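Local coordinates for heme-binding protein A (PDB 3TPA), which probably binds glutathione as a bacterial extracellular solute-binding protein of family 5, despite being named for heme, at residues A[353-358]-A[404-410]; A[275-279]-A[437-441]; A[448-453]-A[464-468]; A[266-270]-A[318-322]; A[325-331]-A[469-475]. The protein carries 1 engineered substitution. One frame throughout, in Å; residues are numbered along the deposited sequence. Where two conformers were deposited one is given.

Interaction 1: A[353-358]-A[404-410]; sequences TEIWVQ and EFAAGTY
Two neighbouring strands, 353-356 and 407-410, run parallel: their axes diverge by 13° and come within 4.2 Å. Ile-355 pairs with Ala-407 and Trp-356 with Gly-408, the latter CA to CA at 4.3 Å. Three backbone hydrogen bonds set this register: Ala-407 N to Glu-354 O (3.0 Å), Trp-356 N to Ala-407 O (2.7 Å) and Thr-409 N to Trp-356 O (3.1 Å). The next donor, Gln-358 N, goes not to the backbone but to Thr-409 OG1 at 3.0 Å; with chi1 in the p well, that hydroxyl also gives a weak bond to Trp-356 O (3.4 Å). The indole donor is met within its own strand, Trp-356 NE1 to Glu-354 OE1 at 3.2 Å. Trp-356 (chi1 m) lays one ring face over Phe-405 CB, a CH-pi contact 3.6 Å from the centroid of its five-membered ring. Of the outlying polar groups, Gln-358 NE2 bonds Val-360 O and Tyr-410 OH pairs with Thr-400 OG1. This is the parallel part of a mixed sheet: strand 384-389 continues it beyond 351-356 and strand 261-276 beyond 407-413, while helix 368-381 covers the Ile-355 and Thr-409 face and helix 393-401 packs on Trp-356.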
# COMPACT_ATOMS: atom_id res chain seq x y z
N THR A 353 -31.01 -6.67 -12.08
CA THR A 353 -29.73 -5.96 -12.16
C THR A 353 -28.61 -6.97 -12.44
O THR A 353 -28.88 -8.11 -12.80
CB THR A 353 -29.46 -5.13 -10.88
OG1 THR A 353 -28.29 -4.33 -11.07
CG2 THR A 353 -29.28 -6.04 -9.66
N GLU A 354 -27.36 -6.54 -12.29
CA GLU A 354 -26.22 -7.41 -12.56
C GLU A 354 -25.16 -7.22 -11.50
O GLU A 354 -24.99 -6.13 -10.96
CB GLU A 354 -25.59 -7.07 -13.91
CG GLU A 354 -26.46 -7.24 -15.14
CD GLU A 354 -25.71 -6.88 -16.42
OE1 GLU A 354 -25.02 -5.83 -16.43
OE2 GLU A 354 -25.79 -7.65 -17.40
N ILE A 355 -24.43 -8.29 -11.21
CA ILE A 355 -23.24 -8.19 -10.37
C ILE A 355 -22.03 -8.59 -11.20
O ILE A 355 -21.88 -9.74 -11.58
CB ILE A 355 -23.33 -9.09 -9.14
CG1 ILE A 355 -24.47 -8.65 -8.21
CG2 ILE A 355 -22.00 -9.08 -8.38
CD1 ILE A 355 -24.87 -9.74 -7.22
N TRP A 356 -21.18 -7.61 -11.49
CA TRP A 356 -19.95 -7.87 -12.22
C TRP A 356 -18.91 -8.54 -11.32
O TRP A 356 -18.47 -7.95 -10.33
CB TRP A 356 -19.40 -6.57 -12.80
CG TRP A 356 -20.25 -6.06 -13.93
CD1 TRP A 356 -21.60 -6.18 -14.06
CD2 TRP A 356 -19.79 -5.38 -15.11
NE1 TRP A 356 -22.02 -5.61 -15.24
CE2 TRP A 356 -20.93 -5.11 -15.90
CE3 TRP A 356 -18.53 -4.97 -15.57
CZ2 TRP A 356 -20.85 -4.45 -17.13
CZ3 TRP A 356 -18.46 -4.30 -16.78
CH2 TRP A 356 -19.61 -4.05 -17.55
N VAL A 357 -18.54 -9.77 -11.66
CA VAL A 357 -17.53 -10.52 -10.90
C VAL A 357 -16.11 -10.16 -11.35
O VAL A 357 -15.83 -10.13 -12.55
CB VAL A 357 -17.75 -12.05 -11.04
CG1 VAL A 357 -16.68 -12.82 -10.28
CG2 VAL A 357 -19.13 -12.44 -10.56
N GLN A 358 -15.22 -9.88 -10.40
CA GLN A 358 -13.83 -9.59 -10.72
C GLN A 358 -13.09 -10.87 -11.13
O GLN A 358 -13.08 -11.85 -10.40
CB GLN A 358 -13.12 -8.91 -9.54
CG GLN A 358 -11.65 -8.68 -9.78
CD GLN A 358 -11.02 -7.71 -8.81
OE1 GLN A 358 -11.60 -6.70 -8.44
NE2 GLN A 358 -9.79 -8.00 -8.40
N GLU A 404 -20.73 1.37 -17.30
CA GLU A 404 -21.60 0.32 -17.82
C GLU A 404 -22.13 -0.66 -16.77
O GLU A 404 -23.20 -1.23 -16.94
CB GLU A 404 -20.88 -0.49 -18.90
CG GLU A 404 -20.72 0.23 -20.23
CD GLU A 404 -20.26 -0.71 -21.32
OE1 GLU A 404 -20.94 -1.74 -21.55
OE2 GLU A 404 -19.21 -0.43 -21.93
N PHE A 405 -21.37 -0.87 -15.69
CA PHE A 405 -21.78 -1.86 -14.70
C PHE A 405 -22.96 -1.34 -13.88
O PHE A 405 -23.29 -0.14 -13.93
CB PHE A 405 -20.63 -2.20 -13.76
CG PHE A 405 -20.41 -1.17 -12.68
CD1 PHE A 405 -20.62 -1.49 -11.35
CD2 PHE A 405 -20.02 0.12 -13.01
CE1 PHE A 405 -20.43 -0.54 -10.35
CE2 PHE A 405 -19.83 1.07 -12.02
CZ PHE A 405 -20.04 0.74 -10.68
N ALA A 406 -23.58 -2.27 -13.16
CA ALA A 406 -24.63 -1.97 -12.18
C ALA A 406 -24.05 -2.13 -10.78
O ALA A 406 -23.80 -1.14 -10.07
CB ALA A 406 -25.82 -2.92 -12.38
N ALA A 407 -23.85 -3.38 -10.37
CA ALA A 407 -23.14 -3.71 -9.13
C ALA A 407 -21.88 -4.51 -9.47
O ALA A 407 -21.81 -5.12 -10.53
CB ALA A 407 -24.03 -4.52 -8.19
N GLY A 408 -20.91 -4.53 -8.57
CA GLY A 408 -19.72 -5.33 -8.79
C GLY A 408 -18.86 -5.52 -7.56
O GLY A 408 -19.01 -4.83 -6.54
N THR A 409 -17.92 -6.46 -7.68
CA THR A 409 -17.00 -6.82 -6.61
C THR A 409 -15.67 -6.16 -6.90
O THR A 409 -14.97 -6.54 -7.84
CB THR A 409 -16.77 -8.34 -6.55
OG1 THR A 409 -16.33 -8.81 -7.82
CG2 THR A 409 -18.05 -9.08 -6.16
N TYR A 410 -15.31 -5.19 -6.07
CA TYR A 410 -14.12 -4.40 -6.31
C TYR A 410 -13.28 -4.33 -5.04
O TYR A 410 -13.73 -4.70 -3.94
CB TYR A 410 -14.52 -2.98 -6.76
CG TYR A 410 -15.41 -2.98 -7.99
CD1 TYR A 410 -14.89 -3.29 -9.25
CD2 TYR A 410 -16.77 -2.71 -7.89
CE1 TYR A 410 -15.70 -3.29 -10.39
CE2 TYR A 410 -17.59 -2.70 -9.02
CZ TYR A 410 -17.05 -3.00 -10.26
OH TYR A 410 -17.85 -2.99 -11.39

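Interaction 2: A[275-279]-A[437-441]; sequences GLNTT and YSRWT
Ser-438, Thr-278 and Arg-439 carry most of this contact, where the chain leaving a strand at Leu-276 meets an irregular loop. Asn-277 and Ser-438 are closest along the backbone, CA to CA at 4.4 Å. Ser-438 works mainly through its main chain: its O accepts from Thr-278 N at 2.9 Å, almost in line (162°), and its CA approaches Leu-276 O at 3.2 Å in a CA-H...O contact. Thr-278 turns its CB toward the loop; with chi1 at 72° (p), its OG1 sits 2.9 Å from Ser-438 O and its CG2 4.2 Å from Ser-438 CB. An Asx turn follows directly on the end of strand 261-276, in the mixed sheet: Asn-277 OD1 takes hydrogen bonds from Thr-279 N (3.0 Å) and Thr-279 OG1 (2.7 Å), while Asn-277 ND2, directed away from the loop, bonds Phe-405 O just ahead of the neighbouring strand 407-413. Arg-439 adopts a left-handed backbone conformation (phi 71°, psi 12°), which carries the loop round Thr-278, whose OG1 lies 3.7 Å from Arg-439 C. The arginine's aliphatic part runs past Thr-279, CD to CG2 at 3.9 Å, and its NH2 bonds Arg-401 O.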
# COMPACT_ATOMS: atom_id res chain seq x y z
N GLY A 275 -19.33 -2.31 -5.39
CA GLY A 275 -19.50 -1.00 -5.98
C GLY A 275 -20.92 -0.93 -6.51
O GLY A 275 -21.44 -1.94 -6.97
N LEU A 276 -21.55 0.23 -6.43
CA LEU A 276 -22.87 0.44 -7.00
C LEU A 276 -22.85 1.65 -7.92
O LEU A 276 -22.48 2.76 -7.50
CB LEU A 276 -23.90 0.65 -5.89
CG LEU A 276 -24.06 -0.48 -4.87
CD1 LEU A 276 -25.02 -0.06 -3.73
CD2 LEU A 276 -24.55 -1.74 -5.56
N ASN A 277 -23.25 1.46 -9.16
CA ASN A 277 -23.25 2.57 -10.11
C ASN A 277 -24.42 3.49 -9.83
O ASN A 277 -25.55 3.20 -10.22
CB ASN A 277 -23.37 2.02 -11.51
CG ASN A 277 -23.29 3.08 -12.56
OD1 ASN A 277 -23.46 4.26 -12.27
ND2 ASN A 277 -23.02 2.67 -13.79
N THR A 278 -24.16 4.61 -9.17
CA THR A 278 -25.24 5.49 -8.73
C THR A 278 -25.91 6.30 -9.85
O THR A 278 -26.73 7.18 -9.57
CB THR A 278 -24.78 6.43 -7.62
OG1 THR A 278 -23.90 7.41 -8.17
CG2 THR A 278 -24.04 5.66 -6.55
N THR A 279 -25.57 6.02 -11.11
CA THR A 279 -26.24 6.67 -12.24
C THR A 279 -27.26 5.74 -12.87
O THR A 279 -27.99 6.13 -13.78
CB THR A 279 -25.27 7.13 -13.34
OG1 THR A 279 -24.62 5.99 -13.93
CG2 THR A 279 -24.23 8.10 -12.78
N TYR A 437 -15.67 4.48 -9.03
CA TYR A 437 -16.49 3.57 -9.81
C TYR A 437 -17.98 3.87 -9.62
O TYR A 437 -18.74 3.88 -10.58
CB TYR A 437 -16.23 2.13 -9.39
CG TYR A 437 -14.87 1.59 -9.79
CD1 TYR A 437 -14.05 2.28 -10.67
CD2 TYR A 437 -14.44 0.36 -9.32
CE1 TYR A 437 -12.83 1.77 -11.05
CE2 TYR A 437 -13.22 -0.16 -9.69
CZ TYR A 437 -12.42 0.55 -10.56
OH TYR A 437 -11.20 0.02 -10.93
N SER A 438 -18.37 4.12 -8.37
CA SER A 438 -19.78 4.39 -8.05
C SER A 438 -20.33 5.68 -8.70
O SER A 438 -21.54 5.81 -8.86
CB SER A 438 -19.99 4.45 -6.53
OG SER A 438 -19.48 5.65 -5.99
N ARG A 439 -19.45 6.61 -9.04
CA ARG A 439 -19.85 7.89 -9.65
C ARG A 439 -20.56 8.81 -8.67
O ARG A 439 -21.15 9.81 -9.07
CB ARG A 439 -20.75 7.69 -10.87
CG ARG A 439 -20.20 6.72 -11.92
CD ARG A 439 -20.45 7.28 -13.33
NE ARG A 439 -19.48 6.74 -14.26
CZ ARG A 439 -19.06 7.35 -15.36
NH1 ARG A 439 -19.54 8.55 -15.68
NH2 ARG A 439 -18.17 6.76 -16.12
N TRP A 440 -20.50 8.48 -7.39
CA TRP A 440 -21.16 9.30 -6.38
C TRP A 440 -20.34 10.56 -6.09
O TRP A 440 -19.11 10.52 -6.09
CB TRP A 440 -21.36 8.52 -5.09
CG TRP A 440 -21.95 9.33 -3.96
CD1 TRP A 440 -23.27 9.69 -3.80
CD2 TRP A 440 -21.26 9.86 -2.82
NE1 TRP A 440 -23.42 10.44 -2.64
CE2 TRP A 440 -22.20 10.53 -2.02
CE3 TRP A 440 -19.92 9.82 -2.40
CZ2 TRP A 440 -21.86 11.17 -0.84
CZ3 TRP A 440 -19.58 10.46 -1.22
CH2 TRP A 440 -20.54 11.14 -0.47
N THR A 441 -21.04 11.66 -5.86
CA THR A 441 -20.41 12.92 -5.47
C THR A 441 -21.34 13.68 -4.53
O THR A 441 -22.56 13.53 -4.61
CB THR A 441 -20.11 13.84 -6.68
OG1 THR A 441 -21.31 14.51 -7.10
CG2 THR A 441 -19.53 13.05 -7.85

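Interaction 3: A[448-453]-A[464-468]; sequences LLASAA and LYQQA. Unlike the reference sequence in segment 448-453: Ala-453 (reference Val).
Build two antiparallel helices, 448-453 against 464-468, with segment axes 9.3 Å apart and a crossing angle of -163°. Set Leu-448 across from Ala-468 (CA to CA 6.1 Å) and Ala-452 across from Leu-464 (6.0 Å), one turn along. Leu-448, in the m,t rotamer, is the main bump. It fills the hollow among Leu-464, Gln-467 and Ala-468, with its CD2 3.7 Å from Leu-464 CD2 and its CD1 3.6 Å from Ala-468 N. The small Ala-452 leaves a matching hollow, taken by Leu-464 (CB to CB 3.9 Å) and by the ring of Tyr-465. That ring, chi1 m, lies flat against the methyl: Ala-452 CB stands 3.6 Å from its centroid, over the face, a CH-pi contact. Leu-449 CD2 tucks between the ring edge, 4.2 Å from Tyr-465 CE1, and Ala-468 CB at 4.1 Å. No direct hydrogen bond crosses; one water accepts from Tyr-465 OH (2.7 Å) and donates to Leu-449 O (2.8 Å). This is the close packing of a helical hairpin, whose helices 443-453 and 458-475 are joined by a short loop. Helix 420-427 lies against it, touching Leu-449 and Tyr-465 through Leu-423.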
# COMPACT_ATOMS: atom_id res chain seq x y z
N LEU A 448 -14.96 18.90 2.27
CA LEU A 448 -14.24 18.35 3.41
C LEU A 448 -12.96 17.63 2.97
O LEU A 448 -11.93 17.73 3.65
CB LEU A 448 -15.12 17.39 4.22
CG LEU A 448 -16.31 18.02 4.94
CD1 LEU A 448 -17.21 16.94 5.50
CD2 LEU A 448 -15.81 18.94 6.05
N LEU A 449 -13.00 16.91 1.85
CA LEU A 449 -11.79 16.21 1.40
C LEU A 449 -10.70 17.23 1.04
O LEU A 449 -9.53 17.05 1.36
CB LEU A 449 -12.04 15.30 0.19
CG LEU A 449 -12.94 14.08 0.35
CD1 LEU A 449 -12.73 13.12 -0.83
CD2 LEU A 449 -12.63 13.37 1.67
N ALA A 450 -11.10 18.29 0.35
CA ALA A 450 -10.13 19.29 -0.06
C ALA A 450 -9.53 20.01 1.16
O ALA A 450 -8.31 20.17 1.27
CB ALA A 450 -10.78 20.27 -1.05
N SER A 451 -10.38 20.43 2.09
CA SER A 451 -9.91 21.06 3.32
C SER A 451 -8.97 20.15 4.09
O SER A 451 -7.93 20.59 4.56
CB SER A 451 -11.09 21.45 4.22
OG SER A 451 -11.83 22.51 3.62
N ALA A 452 -9.35 18.89 4.22
CA ALA A 452 -8.57 17.93 5.01
C ALA A 452 -7.21 17.64 4.38
O ALA A 452 -6.23 17.48 5.09
CB ALA A 452 -9.36 16.64 5.22
N ALA A 453 -7.17 17.55 3.06
CA ALA A 453 -5.90 17.36 2.34
C ALA A 453 -4.95 18.54 2.40
O ALA A 453 -3.78 18.42 2.04
CB ALA A 453 -6.19 17.03 0.88
N LEU A 464 -12.32 16.18 10.36
CA LEU A 464 -12.83 16.45 9.02
C LEU A 464 -13.13 15.13 8.30
O LEU A 464 -14.18 14.98 7.68
CB LEU A 464 -11.83 17.31 8.22
CG LEU A 464 -11.68 18.78 8.62
CD1 LEU A 464 -10.52 19.41 7.88
CD2 LEU A 464 -12.97 19.59 8.37
N TYR A 465 -12.21 14.16 8.41
CA TYR A 465 -12.42 12.87 7.77
C TYR A 465 -13.60 12.13 8.37
O TYR A 465 -14.39 11.51 7.65
CB TYR A 465 -11.14 12.01 7.76
CG TYR A 465 -10.13 12.55 6.77
CD1 TYR A 465 -10.47 12.70 5.44
CD2 TYR A 465 -8.86 12.95 7.18
CE1 TYR A 465 -9.58 13.21 4.53
CE2 TYR A 465 -7.95 13.46 6.26
CZ TYR A 465 -8.32 13.59 4.94
OH TYR A 465 -7.44 14.11 4.02
N GLN A 466 -13.76 12.23 9.69
CA GLN A 466 -14.90 11.56 10.31
C GLN A 466 -16.21 12.13 9.77
O GLN A 466 -17.18 11.39 9.56
CB GLN A 466 -14.85 11.65 11.83
CG GLN A 466 -13.83 10.72 12.45
CD GLN A 466 -13.95 10.65 13.96
OE1 GLN A 466 -14.45 11.58 14.60
NE2 GLN A 466 -13.50 9.54 14.54
N GLN A 467 -16.23 13.44 9.57
CA GLN A 467 -17.39 14.11 9.03
C GLN A 467 -17.66 13.69 7.60
O GLN A 467 -18.82 13.43 7.24
CB GLN A 467 -17.22 15.63 9.08
CG GLN A 467 -17.30 16.21 10.47
CD GLN A 467 -17.27 17.72 10.48
OE1 GLN A 467 -17.24 18.36 9.44
NE2 GLN A 467 -17.29 18.29 11.68
N ALA A 468 -16.62 13.64 6.78
CA ALA A 468 -16.76 13.18 5.38
C ALA A 468 -17.27 11.75 5.30
O ALA A 468 -18.14 11.43 4.49
CB ALA A 468 -15.42 13.28 4.65
O HOH W 1 -8.66 14.43 1.68

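Interaction 4: A[266-270]-A[318-322]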
# COMPACT_ATOMS: atom_id res chain seq x y z
N ARG A 266 -2.08 -8.50 11.02
CA ARG A 266 -2.78 -7.22 11.16
C ARG A 266 -3.52 -6.90 9.86
O ARG A 266 -3.22 -7.46 8.81
CB ARG A 266 -1.81 -6.10 11.53
CG ARG A 266 -0.74 -5.82 10.51
CD ARG A 266 0.08 -4.61 10.93
NE ARG A 266 -0.72 -3.39 10.86
CZ ARG A 266 -0.40 -2.24 11.43
NH1 ARG A 266 -1.21 -1.20 11.28
NH2 ARG A 266 0.71 -2.12 12.14
N GLU A 267 -4.49 -6.02 9.95
CA GLU A 267 -5.33 -5.68 8.79
C GLU A 267 -4.51 -4.98 7.73
O GLU A 267 -3.62 -4.19 8.04
CB GLU A 267 -6.51 -4.82 9.25
CG GLU A 267 -7.36 -5.53 10.31
CD GLU A 267 -8.50 -4.68 10.82
OE1 GLU A 267 -8.31 -3.46 10.99
OE2 GLU A 267 -9.60 -5.22 11.04
N GLY A 268 -4.79 -5.30 6.47
CA GLY A 268 -4.14 -4.63 5.37
C GLY A 268 -4.78 -3.27 5.19
O GLY A 268 -5.91 -3.07 5.62
N LEU A 269 -4.07 -2.35 4.56
CA LEU A 269 -4.62 -1.02 4.26
C LEU A 269 -5.35 -1.10 2.93
O LEU A 269 -4.91 -0.54 1.93
CB LEU A 269 -3.49 0.01 4.20
CG LEU A 269 -2.59 0.01 5.44
CD1 LEU A 269 -1.39 0.94 5.25
CD2 LEU A 269 -3.35 0.36 6.71
N ASN A 270 -6.47 -1.81 2.93
CA ASN A 270 -7.22 -2.09 1.72
C ASN A 270 -8.70 -2.21 2.06
O ASN A 270 -9.07 -2.17 3.23
CB ASN A 270 -6.69 -3.35 0.98
CG ASN A 270 -6.82 -4.64 1.79
OD1 ASN A 270 -7.69 -4.77 2.63
ND2 ASN A 270 -5.96 -5.60 1.51
N PRO A 318 -9.36 0.62 7.53
CA PRO A 318 -9.22 -0.03 8.84
C PRO A 318 -8.81 0.96 9.94
O PRO A 318 -8.45 2.10 9.66
CB PRO A 318 -8.10 -1.06 8.62
CG PRO A 318 -7.28 -0.47 7.53
CD PRO A 318 -8.28 0.22 6.61
N ASP A 319 -8.86 0.50 11.19
CA ASP A 319 -8.63 1.39 12.31
C ASP A 319 -7.19 1.84 12.47
O ASP A 319 -6.90 2.63 13.36
CB ASP A 319 -9.18 0.79 13.62
CG ASP A 319 -8.34 -0.38 14.18
OD1 ASP A 319 -7.41 -0.87 13.51
OD2 ASP A 319 -8.65 -0.81 15.31
N ALA A 320 -6.28 1.38 11.61
CA ALA A 320 -4.93 1.95 11.60
C ALA A 320 -4.89 3.33 10.93
O ALA A 320 -3.93 4.07 11.11
CB ALA A 320 -3.97 1.03 10.91
N VAL A 321 -5.92 3.65 10.15
CA VAL A 321 -5.92 4.88 9.34
C VAL A 321 -6.53 6.07 10.08
O VAL A 321 -7.53 5.92 10.78
CB VAL A 321 -6.63 4.68 7.97
CG1 VAL A 321 -6.58 5.96 7.17
CG2 VAL A 321 -5.99 3.56 7.17
N LEU A 322 -5.92 7.24 9.92
CA LEU A 322 -6.42 8.48 10.50
C LEU A 322 -7.87 8.75 10.10
O LEU A 322 -8.21 8.63 8.93
CB LEU A 322 -5.55 9.67 10.06
CG LEU A 322 -5.96 11.00 10.70
CD1 LEU A 322 -5.61 10.98 12.19
CD2 LEU A 322 -5.30 12.18 10.02
O HOH W 2 -6.24 -1.91 11.33
O HOH W 3 -10.24 -1.91 11.77
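Two carboxylates face each other here: Glu-267 OE1 lies only 3.7 Å from Asp-319 OD1. Water 2 sits between them and donates to both, 2.6 Å from Glu-267 OE1 and 2.7 Å from Asp-319 OD1. Water 3 donates to the same Glu-267 OE1 (2.6 Å) and accepts from Asp-319 N (2.8 Å). No direct hydrogen bond joins the segments. Each bends sharply: Leu-269 centres an inverse gamma turn in the interruption of strand 261-276, and residues 318-321 form a type I turn closed by Val-321 N to Pro-318 O at 3.0 Å. Beside the waters, Leu-269 CD2 packs on Pro-318 CG (4.1 Å), Val-321 CG2 (4.2 Å) and Ala-320 CB (4.3 Å), and Arg-266 NH1 passes Ala-320 CB at 3.6 Å while its NH2 bonds Gly-49 O. Glu-267 OE2 is held by Thr-311 OG1. The like charges are therefore tolerated because ordered water donates hydrogen bonds to both, and the two turns meet through solvent and an apolar patch.

Interaction 5: A[325-331]-A[469-475]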
# COMPACT_ATOMS: atom_id res chain seq x y z
N ASN A 325 -13.63 5.73 12.49
CA ASN A 325 -14.73 6.05 13.41
C ASN A 325 -15.37 4.80 14.00
O ASN A 325 -16.16 4.14 13.34
CB ASN A 325 -15.81 6.90 12.72
CG ASN A 325 -16.98 7.22 13.63
OD1 ASN A 325 -16.95 6.93 14.83
ND2 ASN A 325 -18.01 7.84 13.07
N PRO A 326 -15.04 4.50 15.27
CA PRO A 326 -15.50 3.25 15.89
C PRO A 326 -17.03 3.18 16.08
O PRO A 326 -17.54 2.11 16.40
CB PRO A 326 -14.78 3.23 17.24
CG PRO A 326 -14.46 4.66 17.52
CD PRO A 326 -14.25 5.32 16.19
N HIS A 327 -17.74 4.27 15.88
CA HIS A 327 -19.18 4.26 16.10
C HIS A 327 -19.96 4.73 14.87
O HIS A 327 -21.11 5.16 14.97
CB HIS A 327 -19.54 5.10 17.34
CG HIS A 327 -18.91 6.45 17.36
ND1 HIS A 327 -19.46 7.54 16.71
CD2 HIS A 327 -17.76 6.90 17.94
CE1 HIS A 327 -18.68 8.60 16.89
NE2 HIS A 327 -17.64 8.23 17.63
N LEU A 328 -19.32 4.65 13.71
CA LEU A 328 -20.02 4.89 12.45
C LEU A 328 -21.26 3.99 12.40
O LEU A 328 -21.15 2.78 12.58
CB LEU A 328 -19.10 4.57 11.28
CG LEU A 328 -19.60 4.97 9.89
CD1 LEU A 328 -19.87 6.50 9.79
CD2 LEU A 328 -18.59 4.52 8.83
N PRO A 329 -22.43 4.59 12.15
CA PRO A 329 -23.66 3.79 12.10
C PRO A 329 -23.59 2.77 10.96
O PRO A 329 -23.04 3.08 9.90
CB PRO A 329 -24.75 4.83 11.81
CG PRO A 329 -24.17 6.13 12.28
CD PRO A 329 -22.70 6.03 11.97
N GLN A 330 -24.11 1.57 11.20
CA GLN A 330 -24.05 0.48 10.24
C GLN A 330 -25.44 0.10 9.74
O GLN A 330 -26.45 0.29 10.45
CB GLN A 330 -23.40 -0.76 10.87
CG GLN A 330 -21.96 -0.55 11.32
CD GLN A 330 -21.06 -0.18 10.15
OE1 GLN A 330 -20.90 -0.96 9.21
NE2 GLN A 330 -20.49 1.01 10.20
N TYR A 331 -25.49 -0.42 8.52
CA TYR A 331 -26.73 -0.99 8.02
C TYR A 331 -26.69 -2.48 8.31
O TYR A 331 -26.22 -3.27 7.49
CB TYR A 331 -26.89 -0.74 6.51
CG TYR A 331 -26.88 0.74 6.12
CD1 TYR A 331 -28.03 1.52 6.21
CD2 TYR A 331 -25.71 1.34 5.67
CE1 TYR A 331 -28.00 2.87 5.85
CE2 TYR A 331 -25.69 2.66 5.31
CZ TYR A 331 -26.83 3.42 5.41
OH TYR A 331 -26.76 4.73 5.04
N VAL A 469 -16.72 10.87 6.14
CA VAL A 469 -17.14 9.46 6.12
C VAL A 469 -18.61 9.30 6.56
O VAL A 469 -19.32 8.49 6.01
CB VAL A 469 -16.19 8.58 6.96
CG1 VAL A 469 -16.81 7.21 7.20
CG2 VAL A 469 -14.86 8.44 6.24
N GLU A 470 -19.08 10.11 7.50
CA GLU A 470 -20.49 10.03 7.90
C GLU A 470 -21.42 10.38 6.73
O GLU A 470 -22.49 9.79 6.56
CB GLU A 470 -20.76 10.95 9.11
CG GLU A 470 -20.15 10.45 10.41
CD GLU A 470 -21.15 9.74 11.32
OE1 GLU A 470 -22.28 9.45 10.87
OE2 GLU A 470 -20.81 9.48 12.49
N ILE A 471 -21.02 11.35 5.92
CA ILE A 471 -21.81 11.71 4.74
C ILE A 471 -21.80 10.58 3.71
O ILE A 471 -22.86 10.17 3.19
CB ILE A 471 -21.30 13.02 4.08
CG1 ILE A 471 -21.59 14.23 4.98
CG2 ILE A 471 -21.93 13.20 2.69
CD1 ILE A 471 -20.88 15.52 4.53
N PHE A 472 -20.61 10.08 3.41
CA PHE A 472 -20.50 8.89 2.56
C PHE A 472 -21.39 7.73 3.06
O PHE A 472 -22.12 7.13 2.28
CB PHE A 472 -19.04 8.41 2.48
CG PHE A 472 -18.92 6.92 2.29
CD1 PHE A 472 -19.13 6.35 1.03
CD2 PHE A 472 -18.62 6.09 3.37
CE1 PHE A 472 -19.02 4.95 0.86
CE2 PHE A 472 -18.53 4.71 3.21
CZ PHE A 472 -18.73 4.14 1.96
N GLN A 473 -21.33 7.43 4.35
CA GLN A 473 -22.10 6.30 4.89
C GLN A 473 -23.61 6.49 4.74
O GLN A 473 -24.31 5.57 4.36
CB GLN A 473 -21.72 6.02 6.35
CG GLN A 473 -22.31 4.71 6.93
CD GLN A 473 -21.67 3.43 6.36
OE1 GLN A 473 -21.02 3.46 5.32
NE2 GLN A 473 -21.83 2.32 7.06
N GLN A 474 -24.09 7.70 5.01
CA GLN A 474 -25.50 8.06 4.87
C GLN A 474 -26.02 7.77 3.46
O GLN A 474 -27.19 7.44 3.28
CB GLN A 474 -25.69 9.55 5.21
CG GLN A 474 -25.61 9.86 6.70
CD GLN A 474 -25.50 11.35 7.02
OE1 GLN A 474 -25.09 12.16 6.19
NE2 GLN A 474 -25.86 11.71 8.25
N ASN A 475 -25.15 7.92 2.47
CA ASN A 475 -25.52 7.77 1.07
C ASN A 475 -25.21 6.41 0.48
O ASN A 475 -25.67 6.08 -0.61
CB ASN A 475 -24.87 8.88 0.25
CG ASN A 475 -25.50 10.21 0.51
OD1 ASN A 475 -26.59 10.48 0.03
ND2 ASN A 475 -24.86 11.02 1.33
O HOH W 4 -20.04 -0.19 6.24
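Residues 325-331 form an extended loop that opens with a type I turn, Leu-328 N bonding Asn-325 O at 3.2 Å; Asn-325 OD1 adds an Asx turn by accepting from His-327 N (3.0 Å). Opposite it lie the last turns of helix 458-475. The backbones stay well apart, Leu-328 to Glu-470 6.9 Å and Pro-329 to Gln-473 7.8 Å between CA atoms, so side chains span the gap. Gln-473 has the most surface covered. Pointing across with chi1 t and chi2 p, it gives an NE2 hydrogen bond to Pro-329 O (3.2 Å), and the same NE2 donates to a water 3.2 Å away. Leu-328 fills the space beneath: its CD2 touches Val-469 CG1 at 3.6 Å and its CD1 lies 3.9 Å from Gln-473 CB and 3.8 Å from Glu-470 CD. Tyr-331 OH donates to Gln-473 O at 2.7 Å, its ring also meeting His-293 and His-294. Within the loop, Gln-330 NE2 bonds Leu-328 O (3.0 Å) as well as Thr-314 O. This is a connecting loop laid along the C-terminal end of a helix, where a carbonyl without an i+4 backbone partner accepts a hydrogen bond from a side chain, here a tyrosine hydroxyl.

Overall arrangement
Interactions 1, 2 and 4 all involve the same six-stranded mixed sheet. Interaction 1 pairs strands inside it, and interaction 2 finishes the adjoining strand 261-276, the two meeting through Gly-408 O to Gly-275 N and Ala-406 O to Asn-277 N. Interaction 4 lies on the earlier part of that long strand, nearer the centre of the chain. Interactions 3 and 5 share helix 458-475, and Trp-440 of interaction 2 packs on its end at Phe-472 and Asn-475. Chemistry follows place: buried contact 1 rests on several backbone hydrogen bonds, buried 2 on a single one and buried 3 on apolar side chains, while the partly buried 4 and 5 rely more on polar side chains and water.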